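Local coordinates for PUA domain-containing protein (Aeropyrum pernix, PDB 2CX0) that is of unknown function but probably binds RNA through its PUA domain, and may act in translation initiation, at residues 109-113 and 114-118; 145-149 and 150-154; 3-6 and 7-10; 60-64 and 65-69. All blocks are in the same frame, centred on the assembly; numbering follows the deposited sequence.

All four contacts are local, each bending the chain where one element gives way to the next. Contacts 1 and 2 belong to the PUA domain, their centres about 11 Å apart, and meet where Ile113 CG1 packs on Leu152 CD1 at 4.1 Å. The first is a 3-10 turn between two edge strands, the second a helix start; both are partly buried. Contacts 3 and 4 are hairpins of one antiparallel sheet, with centres about 18 Å apart. Contact 3, at the sheet's edge, is a surface contact of a tryptophan laid over backbone; contact 4, deeper in that sheet, is held by backbone bonds through a bulge and a tight turn, with branched apolar side chains and a cysteine packed on it.

Contact 1: 109-113 and 114-118; sequences AHLMI and PGVVG
Met112 and Ile113 offer successive carbonyls to Gly115 and Val116, closing a short 3-10 turn that links strand 111-112 to strand 116-121, the two outermost strands of the mixed sheet of the PUA domain. Gly115 N donates to Met112 O at 3.0 Å with an angle of 152° at the hydrogen. One residue on, Val116 N reaches Ile113 O at 2.9 Å in a slightly straighter bond, 161°. Both donors stand well above the carbonyl planes, in keeping with the tight turn. Pro114 sits inside the turn and has no N-H to place; Met112 O comes within 3.1 Å of Pro114 N without a bond, and serves Gly115 instead. The proline ring packs back on the preceding chain, its CD 3.7 Å from Met112 CB.

Other backbone groups bond to neighbouring strands and loops. Leu111 pairs with Ala164 and Val165, Ile113 with Gly162 and Gly115 with Asp98, while Val116 O accepts a bond from Lys159 NZ. Val117 and Gly118 together face Leu96, a classic beta bulge just after the turn. Across the mouth of the turn, two apolar side chains meet at about a right angle: with Leu111 CG turned away from its own backbone N (chi1 172°), Leu111 CD2 lies against Val116 CG2 at 3.8 Å.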
# COMPACT_ATOMS: atom_id res chain seq x y z
N ALA A 109 -9.17 7.48 -7.72
CA ALA A 109 -10.45 6.72 -7.80
C ALA A 109 -10.33 5.29 -7.18
O ALA A 109 -9.24 4.73 -7.03
CB ALA A 109 -10.84 6.58 -9.31
N HIS A 110 -11.46 4.70 -6.79
CA HIS A 110 -11.48 3.32 -6.34
C HIS A 110 -11.40 2.51 -7.64
O HIS A 110 -11.57 3.06 -8.74
CB HIS A 110 -12.82 3.00 -5.67
CG HIS A 110 -12.98 3.64 -4.33
ND1 HIS A 110 -13.94 4.61 -4.06
CD2 HIS A 110 -12.27 3.48 -3.20
CE1 HIS A 110 -13.79 5.02 -2.80
NE2 HIS A 110 -12.79 4.35 -2.26
N LEU A 111 -11.12 1.21 -7.52
CA LEU A 111 -11.02 0.37 -8.71
C LEU A 111 -12.34 -0.37 -9.00
O LEU A 111 -12.82 -1.14 -8.20
CB LEU A 111 -9.85 -0.65 -8.59
CG LEU A 111 -9.76 -1.73 -9.69
CD1 LEU A 111 -9.52 -1.02 -11.09
CD2 LEU A 111 -8.58 -2.73 -9.31
N MSE A 112 -12.95 -0.06 -10.14
CA MSE A 112 -14.17 -0.76 -10.52
C MSE A 112 -13.80 -1.98 -11.42
O MSE A 112 -12.82 -1.99 -12.15
CB MSE A 112 -15.08 0.20 -11.27
CG MSE A 112 -15.18 1.58 -10.63
SE MSE A 112 -15.95 1.50 -8.86
CE MSE A 112 -17.63 1.15 -9.42
N ILE A 113 -14.63 -3.01 -11.33
CA ILE A 113 -14.45 -4.24 -12.06
C ILE A 113 -14.16 -4.10 -13.58
O ILE A 113 -13.34 -4.83 -14.13
CB ILE A 113 -15.69 -5.13 -11.85
CG1 ILE A 113 -15.74 -5.55 -10.36
CG2 ILE A 113 -15.61 -6.40 -12.79
CD1 ILE A 113 -17.16 -6.10 -9.94
N PRO A 114 -14.83 -3.15 -14.25
CA PRO A 114 -14.56 -3.02 -15.69
C PRO A 114 -13.13 -2.64 -16.04
O PRO A 114 -12.73 -2.86 -17.17
CB PRO A 114 -15.55 -1.95 -16.15
CG PRO A 114 -16.71 -2.14 -15.19
CD PRO A 114 -15.96 -2.30 -13.84
N GLY A 115 -12.38 -2.05 -15.11
CA GLY A 115 -10.97 -1.70 -15.39
C GLY A 115 -10.02 -2.86 -15.08
O GLY A 115 -8.81 -2.77 -15.30
N VAL A 116 -10.56 -3.98 -14.58
CA VAL A 116 -9.69 -5.10 -14.25
C VAL A 116 -9.47 -6.01 -15.44
O VAL A 116 -10.43 -6.37 -16.12
CB VAL A 116 -10.30 -5.93 -13.06
CG1 VAL A 116 -9.46 -7.23 -12.84
CG2 VAL A 116 -10.36 -5.05 -11.78
N VAL A 117 -8.22 -6.43 -15.64
CA VAL A 117 -7.85 -7.30 -16.75
C VAL A 117 -7.13 -8.55 -16.32
O VAL A 117 -6.74 -9.39 -17.16
CB VAL A 117 -6.94 -6.57 -17.78
CG1 VAL A 117 -7.72 -5.32 -18.41
CG2 VAL A 117 -5.64 -6.05 -17.07
N GLY A 118 -6.92 -8.71 -15.03
CA GLY A 118 -6.20 -9.90 -14.58
C GLY A 118 -6.20 -9.99 -13.08
O GLY A 118 -6.33 -8.94 -12.39

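Contact 2: 145-149 and 150-154; sequences AEVDS and SALEK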
# COMPACT_ATOMS: atom_id res chain seq x y z
N ALA A 145 -9.79 -5.69 -0.98
CA ALA A 145 -10.61 -6.40 -1.96
C ALA A 145 -12.08 -6.34 -1.51
O ALA A 145 -12.38 -6.57 -0.36
CB ALA A 145 -10.16 -7.88 -2.09
N GLU A 146 -12.97 -6.03 -2.44
CA GLU A 146 -14.41 -6.01 -2.17
C GLU A 146 -15.09 -7.29 -2.60
O GLU A 146 -16.27 -7.49 -2.32
CB GLU A 146 -15.09 -4.87 -2.90
CG GLU A 146 -14.71 -3.54 -2.32
CD GLU A 146 -15.85 -2.85 -1.57
OE1 GLU A 146 -17.02 -2.99 -2.00
OE2 GLU A 146 -15.59 -2.16 -0.58
N VAL A 147 -14.35 -8.14 -3.30
CA VAL A 147 -14.90 -9.43 -3.74
C VAL A 147 -13.81 -10.49 -3.63
O VAL A 147 -12.62 -10.15 -3.65
CB VAL A 147 -15.40 -9.37 -5.19
CG1 VAL A 147 -16.65 -8.52 -5.24
CG2 VAL A 147 -14.32 -8.82 -6.10
N ASP A 148 -14.18 -11.76 -3.57
CA ASP A 148 -13.16 -12.79 -3.47
C ASP A 148 -12.41 -12.85 -4.84
O ASP A 148 -13.00 -12.48 -5.89
CB ASP A 148 -13.83 -14.15 -3.23
CG ASP A 148 -14.57 -14.25 -1.89
OD1 ASP A 148 -15.31 -15.26 -1.71
OD2 ASP A 148 -14.42 -13.37 -1.01
N SER A 149 -11.15 -13.30 -4.84
CA SER A 149 -10.39 -13.45 -6.09
C SER A 149 -11.10 -14.41 -7.08
O SER A 149 -11.09 -14.19 -8.31
CB SER A 149 -8.97 -13.98 -5.81
OG SER A 149 -9.06 -15.18 -5.07
N SER A 150 -11.74 -15.48 -6.61
CA SER A 150 -12.39 -16.37 -7.58
C SER A 150 -13.64 -15.70 -8.18
O SER A 150 -14.02 -15.96 -9.32
CB SER A 150 -12.75 -17.69 -6.93
OG SER A 150 -13.68 -17.43 -5.92
N ALA A 151 -14.31 -14.84 -7.41
CA ALA A 151 -15.46 -14.17 -7.97
C ALA A 151 -14.97 -13.10 -8.96
O ALA A 151 -15.61 -12.88 -10.00
CB ALA A 151 -16.28 -13.53 -6.87
N LEU A 152 -13.86 -12.42 -8.64
CA LEU A 152 -13.37 -11.37 -9.51
C LEU A 152 -12.96 -11.96 -10.87
O LEU A 152 -13.14 -11.33 -11.92
CB LEU A 152 -12.21 -10.62 -8.83
CG LEU A 152 -11.67 -9.38 -9.57
CD1 LEU A 152 -12.81 -8.33 -9.80
CD2 LEU A 152 -10.50 -8.77 -8.68
N GLU A 153 -12.40 -13.16 -10.84
CA GLU A 153 -11.96 -13.83 -12.06
C GLU A 153 -13.15 -13.89 -13.07
O GLU A 153 -12.99 -13.72 -14.29
CB GLU A 153 -11.51 -15.26 -11.72
CG GLU A 153 -10.05 -15.38 -11.27
CD GLU A 153 -9.08 -15.02 -12.40
OE1 GLU A 153 -9.47 -15.01 -13.56
OE2 GLU A 153 -7.90 -14.78 -12.13
N LYS A 154 -14.34 -14.15 -12.54
CA LYS A 154 -15.48 -14.25 -13.41
C LYS A 154 -15.99 -12.85 -13.77
O LYS A 154 -16.20 -12.51 -14.94
CB LYS A 154 -16.58 -15.04 -12.72
CG LYS A 154 -16.10 -16.42 -12.35
CD LYS A 154 -17.25 -17.40 -12.26
CE LYS A 154 -16.78 -18.77 -11.73
NZ LYS A 154 -15.78 -19.48 -12.59
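Ser149 starts the first turn of helix 149-158, and its carbonyl accepts the N-H of Glu153: Glu153 N binds Ser149 O at 3.0 Å, with Glu153 CG also lying 3.4 Å from that oxygen. One step earlier, Leu152 N takes Asp148 O at 2.9 Å. These two i to i+4 bonds set the helix going from the loop that follows strand 138-145. The hydroxyl of Ser149 is held between its own backbone branches (chi1 54°), where OG accepts from Phe123 N rather than from the helix. Ser150, the next residue, faces outward and mainly covers the preceding peptide, its CB 3.7 Å from Ser149 C.

Leu152 supplies the apolar part. Its side chain crosses that of Val147 at about a right angle, and Val147 CG2 touches Leu152 CB at 3.9 Å and Leu152 CD1 at 4.0 Å. On its other contacts, Leu152 reaches Val119 of strand 116-121, as do Ser149 and Glu153, which lays the helix start against that edge strand.

Asp148 occupies the N-cap position, yet its side chain makes no capping bond: OD2 accepts instead from Arg125 N. Two side-chain oxygens, Asp148 OD2 and Ser149 OG, thus tie the helix start to the 123-125 loop and leave the first helix turn to backbone bonds.

Contact 3: 3-6 and 7-10; sequences LWAR and LVGL
Trp4 lays its indole flat over the Gly9-Leu10 peptide of the opposite strand. Gly9 C stands 3.6 Å above the plane of the Trp4 ring, nearer the edge of the ring system than its middle, and Trp4 NE1 comes within 3.5 Å of Gly9 CA. The six-membered ring takes Leu10 CB over its face in a CH-pi contact, 4.1 Å from the centroid, while Leu10 CD1 meets Trp4 CE3 at the same ring. The leucine crosses the indole at about a right angle. Trp4 CG is anti to the backbone N (chi1 -164°), which carries the ring across onto the neighbouring strand.

Beneath the ring is the antiparallel beta hairpin of strands 2-5 and 9-17. Trp4 and Leu10 form a non-hydrogen-bonded pair; next to it Ala5 and Gly9 form a hydrogen-bonded one, with Ala5 N to Gly9 O at 2.9 Å and Gly9 N to Ala5 O at 2.8 Å. The three residues between them turn the chain. Val8 N binds Arg6 O at 2.8 Å around Leu7, whose positive phi (79°) and negative psi make a classic gamma turn. Gly9 then takes backbone angles that suit a residue with no CB. Ala5 CB and Val8 CG2 press together at 3.4 Å, tighter than ordinary contact.

Farther out, helix 174-183 packs on the hairpin through Leu3, Leu7 and Val8: Val8 touches Ala174, Leu7 reaches Glu177, and Leu3 packs on Glu181 and Val182.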
# COMPACT_ATOMS: atom_id res chain seq x y z
N LEU A 3 11.66 18.10 6.39
CA LEU A 3 11.74 17.84 4.99
C LEU A 3 10.71 18.71 4.33
O LEU A 3 9.87 19.31 5.01
CB LEU A 3 11.50 16.36 4.69
CG LEU A 3 10.17 15.69 5.06
CD1 LEU A 3 9.06 16.16 4.08
CD2 LEU A 3 10.35 14.10 4.99
N TRP A 4 10.79 18.84 3.01
CA TRP A 4 9.77 19.64 2.31
C TRP A 4 9.31 18.78 1.13
O TRP A 4 10.14 18.41 0.27
CB TRP A 4 10.34 20.99 1.83
CG TRP A 4 9.28 21.98 1.47
CD1 TRP A 4 8.18 21.77 0.66
CD2 TRP A 4 9.14 23.32 1.99
NE1 TRP A 4 7.37 22.89 0.66
CE2 TRP A 4 7.93 23.86 1.46
CE3 TRP A 4 9.93 24.11 2.86
CZ2 TRP A 4 7.48 25.15 1.76
CZ3 TRP A 4 9.48 25.41 3.17
CH2 TRP A 4 8.25 25.91 2.62
N ALA A 5 8.04 18.39 1.15
CA ALA A 5 7.51 17.51 0.10
C ALA A 5 6.49 18.19 -0.77
O ALA A 5 5.85 19.15 -0.35
CB ALA A 5 6.87 16.25 0.73
N ARG A 6 6.36 17.68 -1.98
CA ARG A 6 5.32 18.21 -2.84
C ARG A 6 3.99 17.87 -2.15
O ARG A 6 3.90 16.87 -1.40
CB ARG A 6 5.40 17.54 -4.24
CG ARG A 6 4.17 17.71 -5.06
CD ARG A 6 4.34 17.14 -6.49
NE ARG A 6 5.42 17.79 -7.25
CZ ARG A 6 6.63 17.28 -7.42
NH1 ARG A 6 6.92 16.09 -6.89
NH2 ARG A 6 7.55 17.94 -8.12
N LEU A 7 2.98 18.72 -2.35
CA LEU A 7 1.61 18.53 -1.80
C LEU A 7 1.50 18.90 -0.36
O LEU A 7 0.79 19.90 0.00
CB LEU A 7 1.07 17.05 -1.92
CG LEU A 7 0.38 16.66 -3.20
CD1 LEU A 7 -0.33 15.26 -3.02
CD2 LEU A 7 -0.70 17.69 -3.54
N VAL A 8 2.20 18.13 0.49
CA VAL A 8 2.13 18.34 1.92
C VAL A 8 3.01 19.48 2.41
O VAL A 8 2.70 20.01 3.52
CB VAL A 8 2.47 17.02 2.70
CG1 VAL A 8 1.51 15.89 2.26
CG2 VAL A 8 3.89 16.57 2.37
N GLY A 9 4.08 19.82 1.68
CA GLY A 9 4.91 20.91 2.15
C GLY A 9 5.92 20.58 3.23
O GLY A 9 6.41 19.46 3.32
N LEU A 10 6.23 21.56 4.06
CA LEU A 10 7.23 21.36 5.11
C LEU A 10 6.77 20.36 6.17
O LEU A 10 5.62 20.40 6.62
CB LEU A 10 7.53 22.72 5.75
CG LEU A 10 8.49 22.63 6.92
CD1 LEU A 10 9.95 22.65 6.38
CD2 LEU A 10 8.19 23.82 7.87

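Contact 4: 60-64 and 65-69; sequences ITVDG and VPCLF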
# COMPACT_ATOMS: atom_id res chain seq x y z
N ILE A 60 6.42 3.41 9.30
CA ILE A 60 7.48 2.56 9.76
C ILE A 60 8.47 2.41 8.62
O ILE A 60 8.07 2.09 7.49
CB ILE A 60 6.93 1.20 10.16
CG1 ILE A 60 6.14 1.38 11.49
CG2 ILE A 60 8.09 0.16 10.30
CD1 ILE A 60 5.34 0.11 11.88
N THR A 61 9.74 2.68 8.88
CA THR A 61 10.76 2.49 7.84
C THR A 61 11.47 1.16 8.06
O THR A 61 11.68 0.73 9.18
CB THR A 61 11.84 3.61 7.81
OG1 THR A 61 12.52 3.71 9.08
CG2 THR A 61 11.12 4.96 7.50
N VAL A 62 11.84 0.52 6.96
CA VAL A 62 12.53 -0.75 6.95
C VAL A 62 13.83 -0.47 6.17
O VAL A 62 13.83 -0.23 4.96
CB VAL A 62 11.73 -1.89 6.23
CG1 VAL A 62 12.48 -3.22 6.33
CG2 VAL A 62 10.37 -2.09 6.84
N ASP A 63 14.95 -0.49 6.89
CA ASP A 63 16.26 -0.18 6.28
C ASP A 63 16.24 1.17 5.60
O ASP A 63 16.86 1.38 4.56
CB ASP A 63 16.71 -1.29 5.31
CG ASP A 63 17.17 -2.52 6.06
OD1 ASP A 63 17.63 -2.31 7.20
OD2 ASP A 63 17.09 -3.65 5.54
N GLY A 64 15.51 2.10 6.20
CA GLY A 64 15.43 3.43 5.67
C GLY A 64 14.30 3.60 4.68
O GLY A 64 13.93 4.73 4.36
N VAL A 65 13.73 2.51 4.16
CA VAL A 65 12.62 2.71 3.21
C VAL A 65 11.25 2.93 3.94
O VAL A 65 10.88 2.14 4.78
CB VAL A 65 12.53 1.50 2.25
CG1 VAL A 65 11.38 1.69 1.28
CG2 VAL A 65 13.87 1.34 1.51
N PRO A 66 10.50 4.01 3.61
CA PRO A 66 9.19 4.29 4.25
C PRO A 66 8.22 3.20 3.75
O PRO A 66 7.69 3.31 2.65
CB PRO A 66 8.86 5.71 3.77
CG PRO A 66 9.51 5.75 2.41
CD PRO A 66 10.82 5.02 2.59
N CYS A 67 7.97 2.20 4.56
CA CYS A 67 7.19 1.07 4.09
C CYS A 67 5.83 0.75 4.63
O CYS A 67 5.03 0.23 3.88
CB CYS A 67 7.97 -0.22 4.31
SG CYS A 67 9.43 -0.48 3.33
N LEU A 68 5.57 1.00 5.93
CA LEU A 68 4.29 0.53 6.46
C LEU A 68 3.56 1.61 7.20
O LEU A 68 4.19 2.52 7.79
CB LEU A 68 4.56 -0.62 7.44
CG LEU A 68 5.36 -1.82 6.90
CD1 LEU A 68 5.88 -2.74 8.04
CD2 LEU A 68 4.42 -2.60 5.88
N PHE A 69 2.23 1.54 7.20
CA PHE A 69 1.49 2.53 7.99
C PHE A 69 0.23 1.90 8.52
O PHE A 69 -0.26 0.90 7.97
CB PHE A 69 1.15 3.75 7.18
CG PHE A 69 0.31 3.46 5.99
CD1 PHE A 69 -1.09 3.66 6.05
CD2 PHE A 69 0.90 2.98 4.79
CE1 PHE A 69 -1.89 3.39 4.95
CE2 PHE A 69 0.11 2.70 3.68
CZ PHE A 69 -1.29 2.90 3.76
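Ile60 O takes two backbone donors at once, Cys67 N at 2.9 Å and Leu68 N at 3.1 Å, because both residues face Ile60 in a classic beta bulge. The Leu68 N-H lies in the carbonyl plane on a lone pair; that of Cys67 comes in tilted from the plane. Ile60 N returns a nearly straight bond to Leu68 O at 2.8 Å, 173° at the hydrogen. The register shifts by one, and the axes of 60-62 and 65-69 run 128° apart, well short of straight antiparallel.

Beyond the bulge the hairpin closes in a type I' turn. Val62 and Val65 exchange backbone bonds, N to O each way, both 2.9 Å, and between them Asp63 and Gly64 both carry positive phi. Pro66 falls opposite Thr61 in a non-hydrogen-bonded pair, so its missing N-H costs this ladder nothing; Thr61 CG2 rests on Pro66 CA at 3.8 Å. On the face of Ile60, Val62 and Leu68, Val62 meets the bulge residue Cys67, whose SG, anti to its carbonyl carbon (chi1 -68°), lies 4.0 Å from both Val62 CB and Val62 CG2, while Ile60 CB and Leu68 CB meet farther along.

Strand 56-62 continues the sheet through strand 45-51, with Thr61 bonded to Arg46, and strand 65-70 runs beside strand 76-78. Helix 80-86 covers Val62, Val65 and Cys67 with Phe86, Ala85 and Cys82, whereas Pro66 and Phe69 lie against helix 174-183.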